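Local structure of SPT6 (Antonospora locustae, 2XP1) at residues G45-L49 and H60-E65; V50-A54 and I91-L95; F53-V59 and F129-G135; N94-I98 and V153-L157; K122-Y128 and T138-N143. The protein is a transcription elongation factor whose noncanonical tandem SH2 domains enable its interaction with RNA polymerase II. The contacts are given in a common frame with arbitrary orientation. Numbering follows the deposited sequence.

Contact 1. Residues G45-L49 and H60-E65; sequences GYCVL and HMKIEE. With SO4 (sulfate ion), chain B.
The apolar centre is the face bearing C47, L49, M61 and I63: L49 (t, p) sets CB 3.8 Å from CD1 of I63 (m, t) and CD2 4.1 Å from SD of M61, with C47 SG 3.9 Å from I63 CB. L49, M61 and I63 touch helix 80-100. Extended strands 46-49 and 60-65 run antiparallel, axes at 149° and 4.4 Å apart. C47-I63 and L49-M61 are hydrogen-bonded pairs (I63 N to C47 O and M61 N to L49 O, both 2.7 Å), Y46-E64 and V48-K62 non-hydrogen-bonded. G45, at phi/psi 100/-12, accepts E65 N on its O at 2.9 Å. On the other face Y46 (chi1 p) takes K62 CD over its ring, 3.8 Å from the centroid, and its OH bonds sulfate O3 at 2.7 Å. This is the central hairpin of the first SH2 domain. R39 and S42 also bind this sulfate, probably from the crystallisation liquor; Y46 thus adds one donor to an anion site consistent with an SH2 phosphate pocket, opposite the apolar face.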
# COMPACT_ATOMS: atom_id res chain seq x y z
N GLY A 45 25.25 -5.35 -4.38
CA GLY A 45 24.06 -4.73 -4.96
C GLY A 45 23.08 -4.12 -3.97
O GLY A 45 22.18 -3.37 -4.36
N TYR A 46 23.24 -4.42 -2.69
CA TYR A 46 22.27 -3.97 -1.71
C TYR A 46 22.84 -3.74 -0.30
O TYR A 46 23.88 -4.31 0.06
CB TYR A 46 21.09 -4.96 -1.66
CG TYR A 46 21.46 -6.31 -1.08
CD1 TYR A 46 21.32 -6.57 0.28
CD2 TYR A 46 21.97 -7.31 -1.89
CE1 TYR A 46 21.67 -7.84 0.80
CE2 TYR A 46 22.31 -8.55 -1.37
CZ TYR A 46 22.16 -8.81 -0.03
OH TYR A 46 22.52 -10.05 0.45
N CYS A 47 22.17 -2.90 0.48
CA CYS A 47 22.40 -2.88 1.91
C CYS A 47 21.10 -3.31 2.59
O CYS A 47 20.12 -3.63 1.92
CB CYS A 47 22.83 -1.50 2.38
SG CYS A 47 21.76 -0.19 1.79
N VAL A 48 21.10 -3.34 3.91
CA VAL A 48 19.95 -3.84 4.62
C VAL A 48 19.63 -2.91 5.78
O VAL A 48 20.49 -2.56 6.60
CB VAL A 48 20.14 -5.27 5.18
CG1 VAL A 48 18.85 -5.71 5.84
CG2 VAL A 48 20.51 -6.25 4.09
N LEU A 49 18.37 -2.51 5.80
CA LEU A 49 17.82 -1.67 6.84
C LEU A 49 17.50 -2.62 7.98
O LEU A 49 16.87 -3.65 7.75
CB LEU A 49 16.53 -1.03 6.32
CG LEU A 49 15.59 -0.34 7.29
CD1 LEU A 49 16.29 0.90 7.80
CD2 LEU A 49 14.28 0.05 6.57
N HIS A 60 14.95 -6.87 9.29
CA HIS A 60 15.97 -6.65 8.28
C HIS A 60 15.31 -6.52 6.91
O HIS A 60 14.75 -7.51 6.42
CB HIS A 60 16.89 -7.86 8.28
CG HIS A 60 17.68 -7.99 9.54
ND1 HIS A 60 19.03 -7.72 9.60
CD2 HIS A 60 17.29 -8.26 10.81
CE1 HIS A 60 19.45 -7.88 10.84
NE2 HIS A 60 18.42 -8.21 11.60
N MET A 61 15.38 -5.35 6.28
CA MET A 61 14.81 -5.17 4.94
C MET A 61 15.84 -4.85 3.87
O MET A 61 16.49 -3.84 3.95
CB MET A 61 13.81 -4.03 4.96
CG MET A 61 12.60 -4.35 5.77
SD MET A 61 11.57 -2.91 5.78
CE MET A 61 11.20 -2.89 7.50
N LYS A 62 15.93 -5.68 2.84
CA LYS A 62 16.84 -5.45 1.72
C LYS A 62 16.58 -4.06 1.03
O LYS A 62 15.45 -3.73 0.68
CB LYS A 62 16.72 -6.64 0.75
CG LYS A 62 17.71 -6.66 -0.41
CD LYS A 62 18.04 -8.10 -0.99
CE LYS A 62 16.81 -8.79 -1.66
NZ LYS A 62 17.14 -10.16 -2.26
N ILE A 63 17.63 -3.24 0.89
CA ILE A 63 17.54 -2.01 0.13
C ILE A 63 18.47 -2.18 -1.00
O ILE A 63 19.69 -2.25 -0.80
CB ILE A 63 18.00 -0.75 0.91
CG1 ILE A 63 17.08 -0.44 2.10
CG2 ILE A 63 18.11 0.49 -0.04
CD1 ILE A 63 17.68 0.62 3.09
N GLU A 64 17.91 -2.24 -2.21
CA GLU A 64 18.71 -2.40 -3.41
C GLU A 64 19.19 -1.08 -3.98
O GLU A 64 18.44 -0.09 -4.00
CB GLU A 64 17.97 -3.22 -4.47
CG GLU A 64 17.74 -4.65 -4.03
CD GLU A 64 17.68 -5.60 -5.20
OE1 GLU A 64 18.68 -5.63 -5.94
OE2 GLU A 64 16.63 -6.30 -5.39
N GLU A 65 20.45 -1.06 -4.41
CA GLU A 65 21.02 0.11 -5.06
C GLU A 65 21.10 -0.14 -6.53
O GLU A 65 21.73 -1.11 -6.97
CB GLU A 65 22.42 0.41 -4.53
CG GLU A 65 23.06 1.61 -5.20
CD GLU A 65 24.37 2.01 -4.54
OE1 GLU A 65 25.44 1.72 -5.13
OE2 GLU A 65 24.32 2.58 -3.41
S SO4 B . 21.90 -10.70 4.11
O1 SO4 B . 20.91 -10.16 5.04
O2 SO4 B . 23.14 -9.97 4.14
O3 SO4 B . 21.30 -10.60 2.78
O4 SO4 B . 22.20 -12.09 4.40

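Contact 2. Residues V50-A54 and I91-L95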
# COMPACT_ATOMS: atom_id res chain seq x y z
N VAL A 50 17.95 -2.28 9.18
CA VAL A 50 17.66 -3.06 10.37
C VAL A 50 16.93 -2.08 11.29
O VAL A 50 17.47 -1.02 11.62
CB VAL A 50 18.95 -3.62 11.05
CG1 VAL A 50 18.61 -4.61 12.20
CG2 VAL A 50 19.89 -4.30 10.03
N ILE A 51 15.69 -2.43 11.64
CA ILE A 51 14.87 -1.70 12.61
C ILE A 51 14.66 -2.57 13.86
O ILE A 51 14.23 -3.72 13.76
CB ILE A 51 13.49 -1.37 12.03
CG1 ILE A 51 13.62 -0.66 10.65
CG2 ILE A 51 12.74 -0.50 12.96
CD1 ILE A 51 12.27 -0.47 9.92
N LYS A 52 14.98 -2.03 15.03
CA LYS A 52 14.77 -2.71 16.31
C LYS A 52 13.30 -2.55 16.71
O LYS A 52 12.85 -1.44 16.97
CB LYS A 52 15.70 -2.08 17.37
CG LYS A 52 15.29 -2.31 18.82
CD LYS A 52 16.35 -1.82 19.83
CE LYS A 52 16.39 -0.30 19.98
NZ LYS A 52 17.63 0.17 20.73
N PHE A 53 12.54 -3.63 16.71
CA PHE A 53 11.12 -3.53 17.12
C PHE A 53 11.02 -3.57 18.63
O PHE A 53 10.19 -2.86 19.20
CB PHE A 53 10.28 -4.62 16.46
CG PHE A 53 9.70 -4.20 15.14
CD1 PHE A 53 10.45 -3.43 14.25
CD2 PHE A 53 8.44 -4.60 14.77
CE1 PHE A 53 9.92 -3.04 13.03
CE2 PHE A 53 7.90 -4.19 13.55
CZ PHE A 53 8.64 -3.43 12.70
N ALA A 54 11.89 -4.38 19.24
CA ALA A 54 11.98 -4.59 20.67
C ALA A 54 13.34 -5.24 20.88
O ALA A 54 13.96 -5.71 19.92
CB ALA A 54 10.87 -5.53 21.15
N ILE A 91 7.14 3.95 10.11
CA ILE A 91 7.26 2.70 10.89
C ILE A 91 7.54 3.02 12.34
O ILE A 91 6.86 2.51 13.22
CB ILE A 91 8.28 1.68 10.28
CG1 ILE A 91 7.74 1.13 8.94
CG2 ILE A 91 8.47 0.53 11.19
CD1 ILE A 91 8.72 0.25 8.14
N LEU A 92 8.51 3.89 12.60
CA LEU A 92 8.85 4.23 13.99
C LEU A 92 7.70 4.91 14.71
O LEU A 92 7.48 4.66 15.90
CB LEU A 92 10.10 5.11 14.05
CG LEU A 92 11.32 4.53 13.35
CD1 LEU A 92 12.51 5.49 13.41
CD2 LEU A 92 11.70 3.18 13.95
N ARG A 93 6.98 5.77 14.00
CA ARG A 93 5.81 6.45 14.56
C ARG A 93 4.76 5.40 14.94
O ARG A 93 4.22 5.41 16.03
CB ARG A 93 5.26 7.52 13.58
CG ARG A 93 6.02 8.88 13.62
CD ARG A 93 5.66 9.80 12.44
NE ARG A 93 6.58 10.94 12.35
CZ ARG A 93 6.30 12.17 12.78
NH1 ARG A 93 5.12 12.44 13.34
NH2 ARG A 93 7.20 13.14 12.65
N ASN A 94 4.53 4.47 14.03
CA ASN A 94 3.72 3.31 14.31
C ASN A 94 4.17 2.48 15.54
O ASN A 94 3.36 2.22 16.43
CB ASN A 94 3.67 2.43 13.07
CG ASN A 94 2.38 1.75 12.93
OD1 ASN A 94 1.43 2.05 13.65
ND2 ASN A 94 2.30 0.82 11.99
N LEU A 95 5.44 2.06 15.57
CA LEU A 95 5.97 1.31 16.71
C LEU A 95 5.75 2.06 18.01
O LEU A 95 5.39 1.44 19.02
CB LEU A 95 7.46 1.06 16.54
CG LEU A 95 7.90 0.07 15.47
CD1 LEU A 95 9.41 0.03 15.38
CD2 LEU A 95 7.36 -1.30 15.82
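I91 opens the helical segment by pointing at strand 50-52, with its CD1 4.0 Å from I51 CD1 and its CG2 4.2 Å from F53 CZ. Next comes L92, whose CA-CB bond points sideways but whose CD2 still reaches I51 CG2 at 4.0 Å; F36 of the adjacent strand touches it too. N94 turns from the strand to donate to S154 O. One turn after I91, linked to it by the L95 N to I91 O hydrogen bond of 2.8 Å, L95 aims back at the sheet: CD1 sits 4.2 Å from I51 CG2, while CD2 lies over the F53 ring, 3.6 Å from its centroid, a CH-pi contact. The helix runs nearly along the strand, at 18° and 10.6 Å between axes. A helix laid on the central sheet is the SH2 core arrangement. F53 and L95 touch V153, so the packing continues towards the second SH2 domain. Apart from K52 O, 4.1 Å from L95 CD1, only carbon meets carbon, so dispersion and water exclusion hold it.

Contact 3. Residues F53-V59 and F129-G135. With SO4 (sulfate ion), chain C.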
# COMPACT_ATOMS: atom_id res chain seq x y z
N PHE A 53 12.54 -3.63 16.71
CA PHE A 53 11.12 -3.53 17.12
C PHE A 53 11.02 -3.57 18.63
O PHE A 53 10.19 -2.86 19.20
CB PHE A 53 10.28 -4.62 16.46
CG PHE A 53 9.70 -4.20 15.14
CD1 PHE A 53 10.45 -3.43 14.25
CD2 PHE A 53 8.44 -4.60 14.77
CE1 PHE A 53 9.92 -3.04 13.03
CE2 PHE A 53 7.90 -4.19 13.55
CZ PHE A 53 8.64 -3.43 12.70
N ALA A 54 11.89 -4.38 19.24
CA ALA A 54 11.98 -4.59 20.67
C ALA A 54 13.34 -5.24 20.88
O ALA A 54 13.96 -5.71 19.92
CB ALA A 54 10.87 -5.53 21.15
N SER A 55 13.77 -5.24 22.13
CA SER A 55 15.04 -5.83 22.60
C SER A 55 15.56 -7.08 21.87
O SER A 55 16.77 -7.25 21.71
CB SER A 55 14.89 -6.20 24.07
OG SER A 55 14.73 -5.06 24.88
N ASP A 56 14.64 -7.97 21.48
CA ASP A 56 15.03 -9.17 20.78
C ASP A 56 14.24 -9.33 19.50
O ASP A 56 14.18 -10.42 18.96
CB ASP A 56 14.83 -10.41 21.66
CG ASP A 56 13.39 -10.69 21.97
OD1 ASP A 56 12.57 -9.73 21.93
OD2 ASP A 56 13.06 -11.85 22.27
N VAL A 57 13.64 -8.24 19.00
CA VAL A 57 12.96 -8.30 17.70
C VAL A 57 13.58 -7.34 16.71
O VAL A 57 13.51 -6.12 16.89
CB VAL A 57 11.46 -8.05 17.81
CG1 VAL A 57 10.80 -8.22 16.44
CG2 VAL A 57 10.84 -9.01 18.86
N PHE A 58 14.17 -7.88 15.66
CA PHE A 58 14.78 -7.03 14.65
C PHE A 58 14.22 -7.29 13.25
O PHE A 58 14.04 -8.44 12.87
CB PHE A 58 16.31 -7.16 14.71
CG PHE A 58 16.87 -6.78 16.04
CD1 PHE A 58 17.01 -7.73 17.03
CD2 PHE A 58 17.24 -5.46 16.31
CE1 PHE A 58 17.50 -7.38 18.29
CE2 PHE A 58 17.72 -5.11 17.57
CZ PHE A 58 17.86 -6.07 18.55
N VAL A 59 13.94 -6.24 12.50
CA VAL A 59 13.47 -6.43 11.16
C VAL A 59 14.58 -5.98 10.21
O VAL A 59 15.11 -4.86 10.35
CB VAL A 59 12.21 -5.60 10.92
CG1 VAL A 59 11.91 -5.52 9.46
CG2 VAL A 59 11.03 -6.26 11.64
N PHE A 129 4.72 -8.15 20.11
CA PHE A 129 5.41 -8.36 18.84
C PHE A 129 5.74 -9.81 18.72
O PHE A 129 6.07 -10.43 19.72
CB PHE A 129 6.70 -7.55 18.76
CG PHE A 129 6.45 -6.12 18.49
CD1 PHE A 129 6.76 -5.17 19.42
CD2 PHE A 129 5.84 -5.72 17.32
CE1 PHE A 129 6.52 -3.84 19.17
CE2 PHE A 129 5.57 -4.40 17.10
CZ PHE A 129 5.91 -3.45 18.05
N SER A 130 5.65 -10.30 17.49
CA SER A 130 6.00 -11.68 17.15
C SER A 130 7.50 -11.83 17.10
O SER A 130 8.19 -11.00 16.49
CB SER A 130 5.45 -12.05 15.74
OG SER A 130 5.84 -13.40 15.39
N ARG A 131 7.99 -12.92 17.70
CA ARG A 131 9.40 -13.34 17.60
C ARG A 131 9.59 -14.36 16.46
O ARG A 131 10.68 -14.44 15.86
CB ARG A 131 9.89 -13.91 18.94
CG ARG A 131 10.30 -12.85 19.97
CD ARG A 131 9.12 -12.02 20.54
NE ARG A 131 9.60 -11.05 21.53
CZ ARG A 131 8.93 -10.00 22.01
NH1 ARG A 131 7.67 -9.70 21.67
NH2 ARG A 131 9.57 -9.23 22.88
N LYS A 132 8.55 -15.14 16.17
CA LYS A 132 8.58 -16.09 15.06
C LYS A 132 8.59 -15.36 13.74
O LYS A 132 9.23 -15.81 12.78
CB LYS A 132 7.38 -17.06 15.13
CG LYS A 132 7.22 -17.74 16.47
CD LYS A 132 6.40 -19.05 16.36
CE LYS A 132 6.14 -19.70 17.74
NZ LYS A 132 5.82 -21.17 17.70
N TYR A 133 7.91 -14.21 13.68
CA TYR A 133 7.90 -13.39 12.47
C TYR A 133 8.20 -11.92 12.74
O TYR A 133 7.30 -11.07 12.82
CB TYR A 133 6.63 -13.62 11.61
CG TYR A 133 6.37 -15.10 11.33
CD1 TYR A 133 5.58 -15.85 12.20
CD2 TYR A 133 6.95 -15.77 10.25
CE1 TYR A 133 5.36 -17.22 11.99
CE2 TYR A 133 6.73 -17.15 10.03
CZ TYR A 133 5.93 -17.86 10.91
OH TYR A 133 5.67 -19.20 10.73
N PRO A 134 9.49 -11.60 12.90
CA PRO A 134 9.86 -10.25 13.27
C PRO A 134 9.25 -9.33 12.26
O PRO A 134 9.42 -9.54 11.06
CB PRO A 134 11.38 -10.25 13.10
CG PRO A 134 11.77 -11.66 13.35
CD PRO A 134 10.67 -12.48 12.79
N GLY A 135 8.57 -8.29 12.74
CA GLY A 135 7.84 -7.39 11.86
C GLY A 135 6.34 -7.56 12.03
O GLY A 135 5.59 -6.67 11.66
S SO4 C . 4.80 -15.52 17.90
O1 SO4 C . 4.49 -16.87 18.37
O2 SO4 C . 6.20 -15.21 18.23
O3 SO4 C . 3.95 -14.54 18.56
O4 SO4 C . 4.57 -15.45 16.47
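A classic beta bulge distorts the tip of the hairpin at F53, where F53 and A54 both face V57: F53 N binds V57 O at 2.7 Å, A54 N shares that acceptor weakly at 3.3 Å, and a type I turn runs from A54 to V57. This tip of the first SH2 domain meets the loop between strands 124-129 and 136-142 of the second, so the contact is an interface of the tandem. Its apolar part centres on F53, whose edge is directed at the face of F129 in an offset edge-to-face pair (centroids 5.4 Å apart, planes at 65°). L95 of helix 80-100 touches both rings. V57 CG1 packs 4.0 Å from P134 CB, and P134 CB also approaches F58 O at 3.2 Å. At the more exposed end D56 and R131 form a salt bridge held by weak hydrogen bonds, R131 NH2 to D56 OD1 being 3.2 Å. Behind this surface the loop binds a sulfate through S130 OG and the amides of R131 and K132, consistent with the phosphate-loop position of SH2 domains. G135, with phi at 110°, brings its N within 3.4 Å of V59 CG2, where a CB would be tightly crowded.

Contact 4. Residues N94-I98 and V153-L157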
# COMPACT_ATOMS: atom_id res chain seq x y z
N ASN A 94 4.53 4.47 14.03
CA ASN A 94 3.72 3.31 14.31
C ASN A 94 4.17 2.48 15.54
O ASN A 94 3.36 2.22 16.43
CB ASN A 94 3.67 2.43 13.07
CG ASN A 94 2.38 1.75 12.93
OD1 ASN A 94 1.43 2.05 13.65
ND2 ASN A 94 2.30 0.82 11.99
N LEU A 95 5.44 2.06 15.57
CA LEU A 95 5.97 1.31 16.71
C LEU A 95 5.75 2.06 18.01
O LEU A 95 5.39 1.44 19.02
CB LEU A 95 7.46 1.06 16.54
CG LEU A 95 7.90 0.07 15.47
CD1 LEU A 95 9.41 0.03 15.38
CD2 LEU A 95 7.36 -1.30 15.82
N LYS A 96 5.98 3.38 18.00
CA LYS A 96 5.78 4.17 19.23
C LYS A 96 4.36 4.04 19.79
O LYS A 96 4.19 3.81 20.99
CB LYS A 96 6.21 5.67 19.08
CG LYS A 96 5.74 6.60 20.25
CD LYS A 96 6.28 8.04 20.15
CE LYS A 96 5.47 8.99 21.05
NZ LYS A 96 6.15 9.36 22.34
N SER A 97 3.36 4.17 18.91
CA SER A 97 1.92 4.10 19.31
C SER A 97 1.61 2.75 19.85
O SER A 97 0.96 2.62 20.88
CB SER A 97 1.00 4.35 18.10
OG SER A 97 1.24 5.62 17.50
N ILE A 98 2.08 1.73 19.14
CA ILE A 98 1.81 0.35 19.46
C ILE A 98 2.21 0.12 20.91
O ILE A 98 1.40 -0.35 21.71
CB ILE A 98 2.56 -0.61 18.49
CG1 ILE A 98 1.81 -0.70 17.15
CG2 ILE A 98 2.78 -1.98 19.09
CD1 ILE A 98 2.65 -1.29 15.97
N VAL A 153 3.28 -4.71 10.49
CA VAL A 153 3.65 -3.39 10.97
C VAL A 153 4.53 -2.64 9.95
O VAL A 153 5.73 -2.92 9.85
CB VAL A 153 4.39 -3.42 12.34
CG1 VAL A 153 4.64 -2.05 12.81
CG2 VAL A 153 3.60 -4.19 13.41
N SER A 154 3.92 -1.66 9.29
CA SER A 154 4.56 -0.83 8.29
C SER A 154 4.24 0.61 8.73
O SER A 154 4.37 0.92 9.92
CB SER A 154 3.97 -1.17 6.92
OG SER A 154 2.52 -1.09 6.99
N ASP A 155 3.79 1.49 7.83
CA ASP A 155 3.31 2.79 8.33
C ASP A 155 1.92 2.65 8.90
O ASP A 155 1.42 3.52 9.63
CB ASP A 155 3.39 3.89 7.28
CG ASP A 155 2.44 3.69 6.14
OD1 ASP A 155 1.74 4.67 5.79
OD2 ASP A 155 2.40 2.57 5.59
N MET A 156 1.31 1.53 8.57
CA MET A 156 -0.01 1.24 9.04
C MET A 156 0.06 -0.10 9.68
O MET A 156 1.07 -0.77 9.63
CB MET A 156 -1.03 1.21 7.88
CG MET A 156 -1.05 2.47 7.06
SD MET A 156 -1.79 3.92 7.85
CE MET A 156 -3.53 3.57 7.80
N LEU A 157 -1.04 -0.46 10.29
CA LEU A 157 -1.29 -1.80 10.75
C LEU A 157 -2.10 -2.47 9.66
O LEU A 157 -3.13 -1.90 9.20
CB LEU A 157 -2.07 -1.75 12.06
CG LEU A 157 -1.26 -1.09 13.19
CD1 LEU A 157 -1.99 -1.05 14.56
CD2 LEU A 157 -0.02 -1.90 13.36
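One hydrogen bond joins the two segments. The side chain of N94, buried on helix 80-100, points at the turn and donates from ND2 to S154 O over 2.9 Å with an angle of 155° at the hydrogen. Around this polar point the same amide nitrogen is in van der Waals contact with V153 CG1 and L157 CD2, each 3.8 Å from N94 ND2, so the two side chains that begin and end the turn border the amide. Within the turn, S154 N binds M156 O at 3.0 Å, which draws the chain into the compact bend that exposes S154 O to the helix. The bend connects strand 146-153 to strand 157-159 in the sheet of the second SH2 domain, whereas helix 80-100 also packs on the sheet of the first; the long helix therefore reaches both halves of the tandem. Apolar contacts follow one helical turn along, where the I98 N to N94 O bond of 3.0 Å places I98 beside N94. I98 CD1 lies 3.8 Å from V153 CG1 and equally far from L157 CD2, and L95 CD2 adds a longer contact, 4.1 Å from V153 CG1. L95 and I98 also touch F129, and V153 and I98 touch L137. On the far side of the turn, the CA-CB bond of M156 points away from the helix, and M156 packs on N161 of the second subunit.

Contact 5. Residues K122-Y128 and T138-N143; sequences KVVYAFY and TFAYNN. With SO4 (sulfate ion), chain C.
Strands 124-128 and 138-142 form an antiparallel beta hairpin in the sheet of the second SH2 domain, axes 4.6 Å apart at 163°. K122, in extended conformation, leads in. V123 CG1 lies 4.0 Å from Y141 CB. V124 starts the register as a hydrogen-bonded pair with N142 (V124 N to N142 O 3.2 Å, N142 N to V124 O 2.7 Å), and N142 ND2 bonds L115 O. Y125 (chi1 p) pairs with Y141 without backbone bonds; Y125 CB is 3.8 Å from Y141 CB and 3.5 Å from F139 CE1. A126 and A140 exchange bonds, A126 N to A140 O 2.8 Å and A140 N to A126 O 3.0 Å. F127 (chi1 m) meets F139 (chi1 t) obliquely, centroids 5.2 Å apart and planes at 34°, on the face packed by helix 167-175. Y128 (chi1 p) pairs with T138 (Y128 N to T138 O 3.1 Å, T138 N to Y128 O 2.7 Å) and lays its ring over T138 CB, 4.1 Å from the centroid. T138 OG1 donates to sulfate O3 at 3.0 Å.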
# COMPACT_ATOMS: atom_id res chain seq x y z
N LYS A 122 -16.05 -11.42 29.30
CA LYS A 122 -15.74 -10.69 28.10
C LYS A 122 -14.58 -11.36 27.40
O LYS A 122 -13.89 -12.20 28.00
CB LYS A 122 -15.39 -9.25 28.46
CG LYS A 122 -14.19 -9.12 29.38
CD LYS A 122 -13.56 -7.75 29.30
CE LYS A 122 -12.10 -7.80 29.72
NZ LYS A 122 -11.75 -6.67 30.61
N VAL A 123 -14.37 -11.01 26.13
CA VAL A 123 -13.14 -11.37 25.43
C VAL A 123 -11.97 -10.56 25.97
O VAL A 123 -12.04 -9.34 26.08
CB VAL A 123 -13.24 -11.10 23.94
CG1 VAL A 123 -11.92 -11.47 23.25
CG2 VAL A 123 -14.41 -11.87 23.37
N VAL A 124 -10.91 -11.28 26.31
CA VAL A 124 -9.68 -10.73 26.85
C VAL A 124 -8.68 -10.77 25.73
O VAL A 124 -8.54 -11.79 25.05
CB VAL A 124 -9.16 -11.58 28.02
CG1 VAL A 124 -7.91 -10.97 28.59
CG2 VAL A 124 -10.22 -11.68 29.12
N TYR A 125 -7.98 -9.67 25.50
CA TYR A 125 -7.06 -9.67 24.39
C TYR A 125 -5.84 -8.89 24.72
O TYR A 125 -5.89 -8.00 25.54
CB TYR A 125 -7.72 -9.10 23.15
CG TYR A 125 -8.24 -7.69 23.30
CD1 TYR A 125 -7.47 -6.61 22.89
CD2 TYR A 125 -9.50 -7.44 23.85
CE1 TYR A 125 -7.96 -5.30 23.00
CE2 TYR A 125 -9.99 -6.15 23.98
CZ TYR A 125 -9.21 -5.08 23.53
OH TYR A 125 -9.68 -3.78 23.65
N ALA A 126 -4.75 -9.23 24.04
CA ALA A 126 -3.47 -8.61 24.33
C ALA A 126 -2.74 -8.44 23.05
O ALA A 126 -3.10 -9.09 22.08
CB ALA A 126 -2.66 -9.47 25.29
N PHE A 127 -1.74 -7.57 23.04
CA PHE A 127 -0.88 -7.42 21.85
C PHE A 127 0.57 -7.53 22.27
O PHE A 127 0.95 -7.01 23.28
CB PHE A 127 -1.05 -6.06 21.17
CG PHE A 127 -2.38 -5.83 20.58
CD1 PHE A 127 -3.43 -5.33 21.37
CD2 PHE A 127 -2.59 -6.04 19.22
CE1 PHE A 127 -4.68 -5.09 20.83
CE2 PHE A 127 -3.83 -5.81 18.64
CZ PHE A 127 -4.91 -5.32 19.47
N TYR A 128 1.37 -8.22 21.44
CA TYR A 128 2.81 -8.31 21.61
C TYR A 128 3.47 -8.57 20.26
O TYR A 128 2.84 -9.10 19.36
CB TYR A 128 3.16 -9.40 22.61
CG TYR A 128 2.52 -10.76 22.40
CD1 TYR A 128 3.18 -11.76 21.66
CD2 TYR A 128 1.28 -11.07 22.97
CE1 TYR A 128 2.61 -13.02 21.49
CE2 TYR A 128 0.70 -12.33 22.80
CZ TYR A 128 1.38 -13.29 22.05
OH TYR A 128 0.83 -14.52 21.87
N THR A 138 1.50 -9.65 17.13
CA THR A 138 0.54 -10.69 17.48
C THR A 138 -0.63 -10.11 18.25
O THR A 138 -0.44 -9.43 19.26
CB THR A 138 1.24 -11.84 18.24
OG1 THR A 138 2.28 -12.36 17.42
CG2 THR A 138 0.30 -12.96 18.57
N PHE A 139 -1.83 -10.32 17.72
CA PHE A 139 -3.08 -10.05 18.41
C PHE A 139 -3.56 -11.38 19.00
O PHE A 139 -3.94 -12.28 18.24
CB PHE A 139 -4.14 -9.53 17.43
CG PHE A 139 -5.52 -9.46 18.00
CD1 PHE A 139 -5.77 -8.74 19.18
CD2 PHE A 139 -6.58 -10.13 17.39
CE1 PHE A 139 -7.06 -8.68 19.74
CE2 PHE A 139 -7.89 -10.07 17.93
CZ PHE A 139 -8.11 -9.35 19.10
N ALA A 140 -3.55 -11.47 20.33
CA ALA A 140 -3.93 -12.67 21.07
C ALA A 140 -5.24 -12.44 21.79
O ALA A 140 -5.43 -11.41 22.42
CB ALA A 140 -2.87 -13.05 22.10
N TYR A 141 -6.15 -13.39 21.70
CA TYR A 141 -7.40 -13.22 22.39
C TYR A 141 -7.97 -14.49 22.99
O TYR A 141 -7.76 -15.57 22.46
CB TYR A 141 -8.42 -12.49 21.53
CG TYR A 141 -8.87 -13.21 20.30
CD1 TYR A 141 -10.12 -13.83 20.28
CD2 TYR A 141 -8.11 -13.22 19.13
CE1 TYR A 141 -10.59 -14.50 19.15
CE2 TYR A 141 -8.58 -13.86 17.97
CZ TYR A 141 -9.83 -14.50 18.00
OH TYR A 141 -10.34 -15.15 16.89
N ASN A 142 -8.70 -14.32 24.08
CA ASN A 142 -9.31 -15.43 24.79
C ASN A 142 -10.83 -15.26 24.92
O ASN A 142 -11.33 -14.34 25.60
CB ASN A 142 -8.62 -15.62 26.15
CG ASN A 142 -8.83 -17.00 26.74
OD1 ASN A 142 -9.43 -17.88 26.11
ND2 ASN A 142 -8.35 -17.20 27.96
N ASN A 143 -11.56 -16.17 24.24
CA ASN A 143 -13.03 -16.23 24.22
C ASN A 143 -13.54 -17.58 24.75
O ASN A 143 -14.71 -17.90 24.62
CB ASN A 143 -13.55 -15.99 22.80
CG ASN A 143 -13.14 -17.11 21.81
OD1 ASN A 143 -12.39 -18.03 22.15
ND2 ASN A 143 -13.65 -17.02 20.59
S SO4 C . 4.80 -15.52 17.90
O1 SO4 C . 4.49 -16.87 18.37
O2 SO4 C . 6.20 -15.21 18.23
O3 SO4 C . 3.95 -14.54 18.56
O4 SO4 C . 4.57 -15.45 16.47

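From the N terminus, contact 1 closes a ten-residue excursion, mostly the rest of the two hairpin strands. Contact 2 leaves the same strand just before the hairpin turns and ends on helix 80-100, so it crosses contact 1. Contact 3 starts from the stretch it shares with contact 2, F53 and A54, and spans some seventy residues to the second SH2 domain, crossing contacts 1, 4 and 5. Contact 4 opens on N94 and L95, where contact 2 ends, and encloses contact 5, the second domain's hairpin, which shares a sulfate with contact 3. Contacts 1 and 5 lie in separate sheets, centres 35 Å apart; contacts 2 and 4 tie helix 80-100 to both, and contact 3 joins the domains directly.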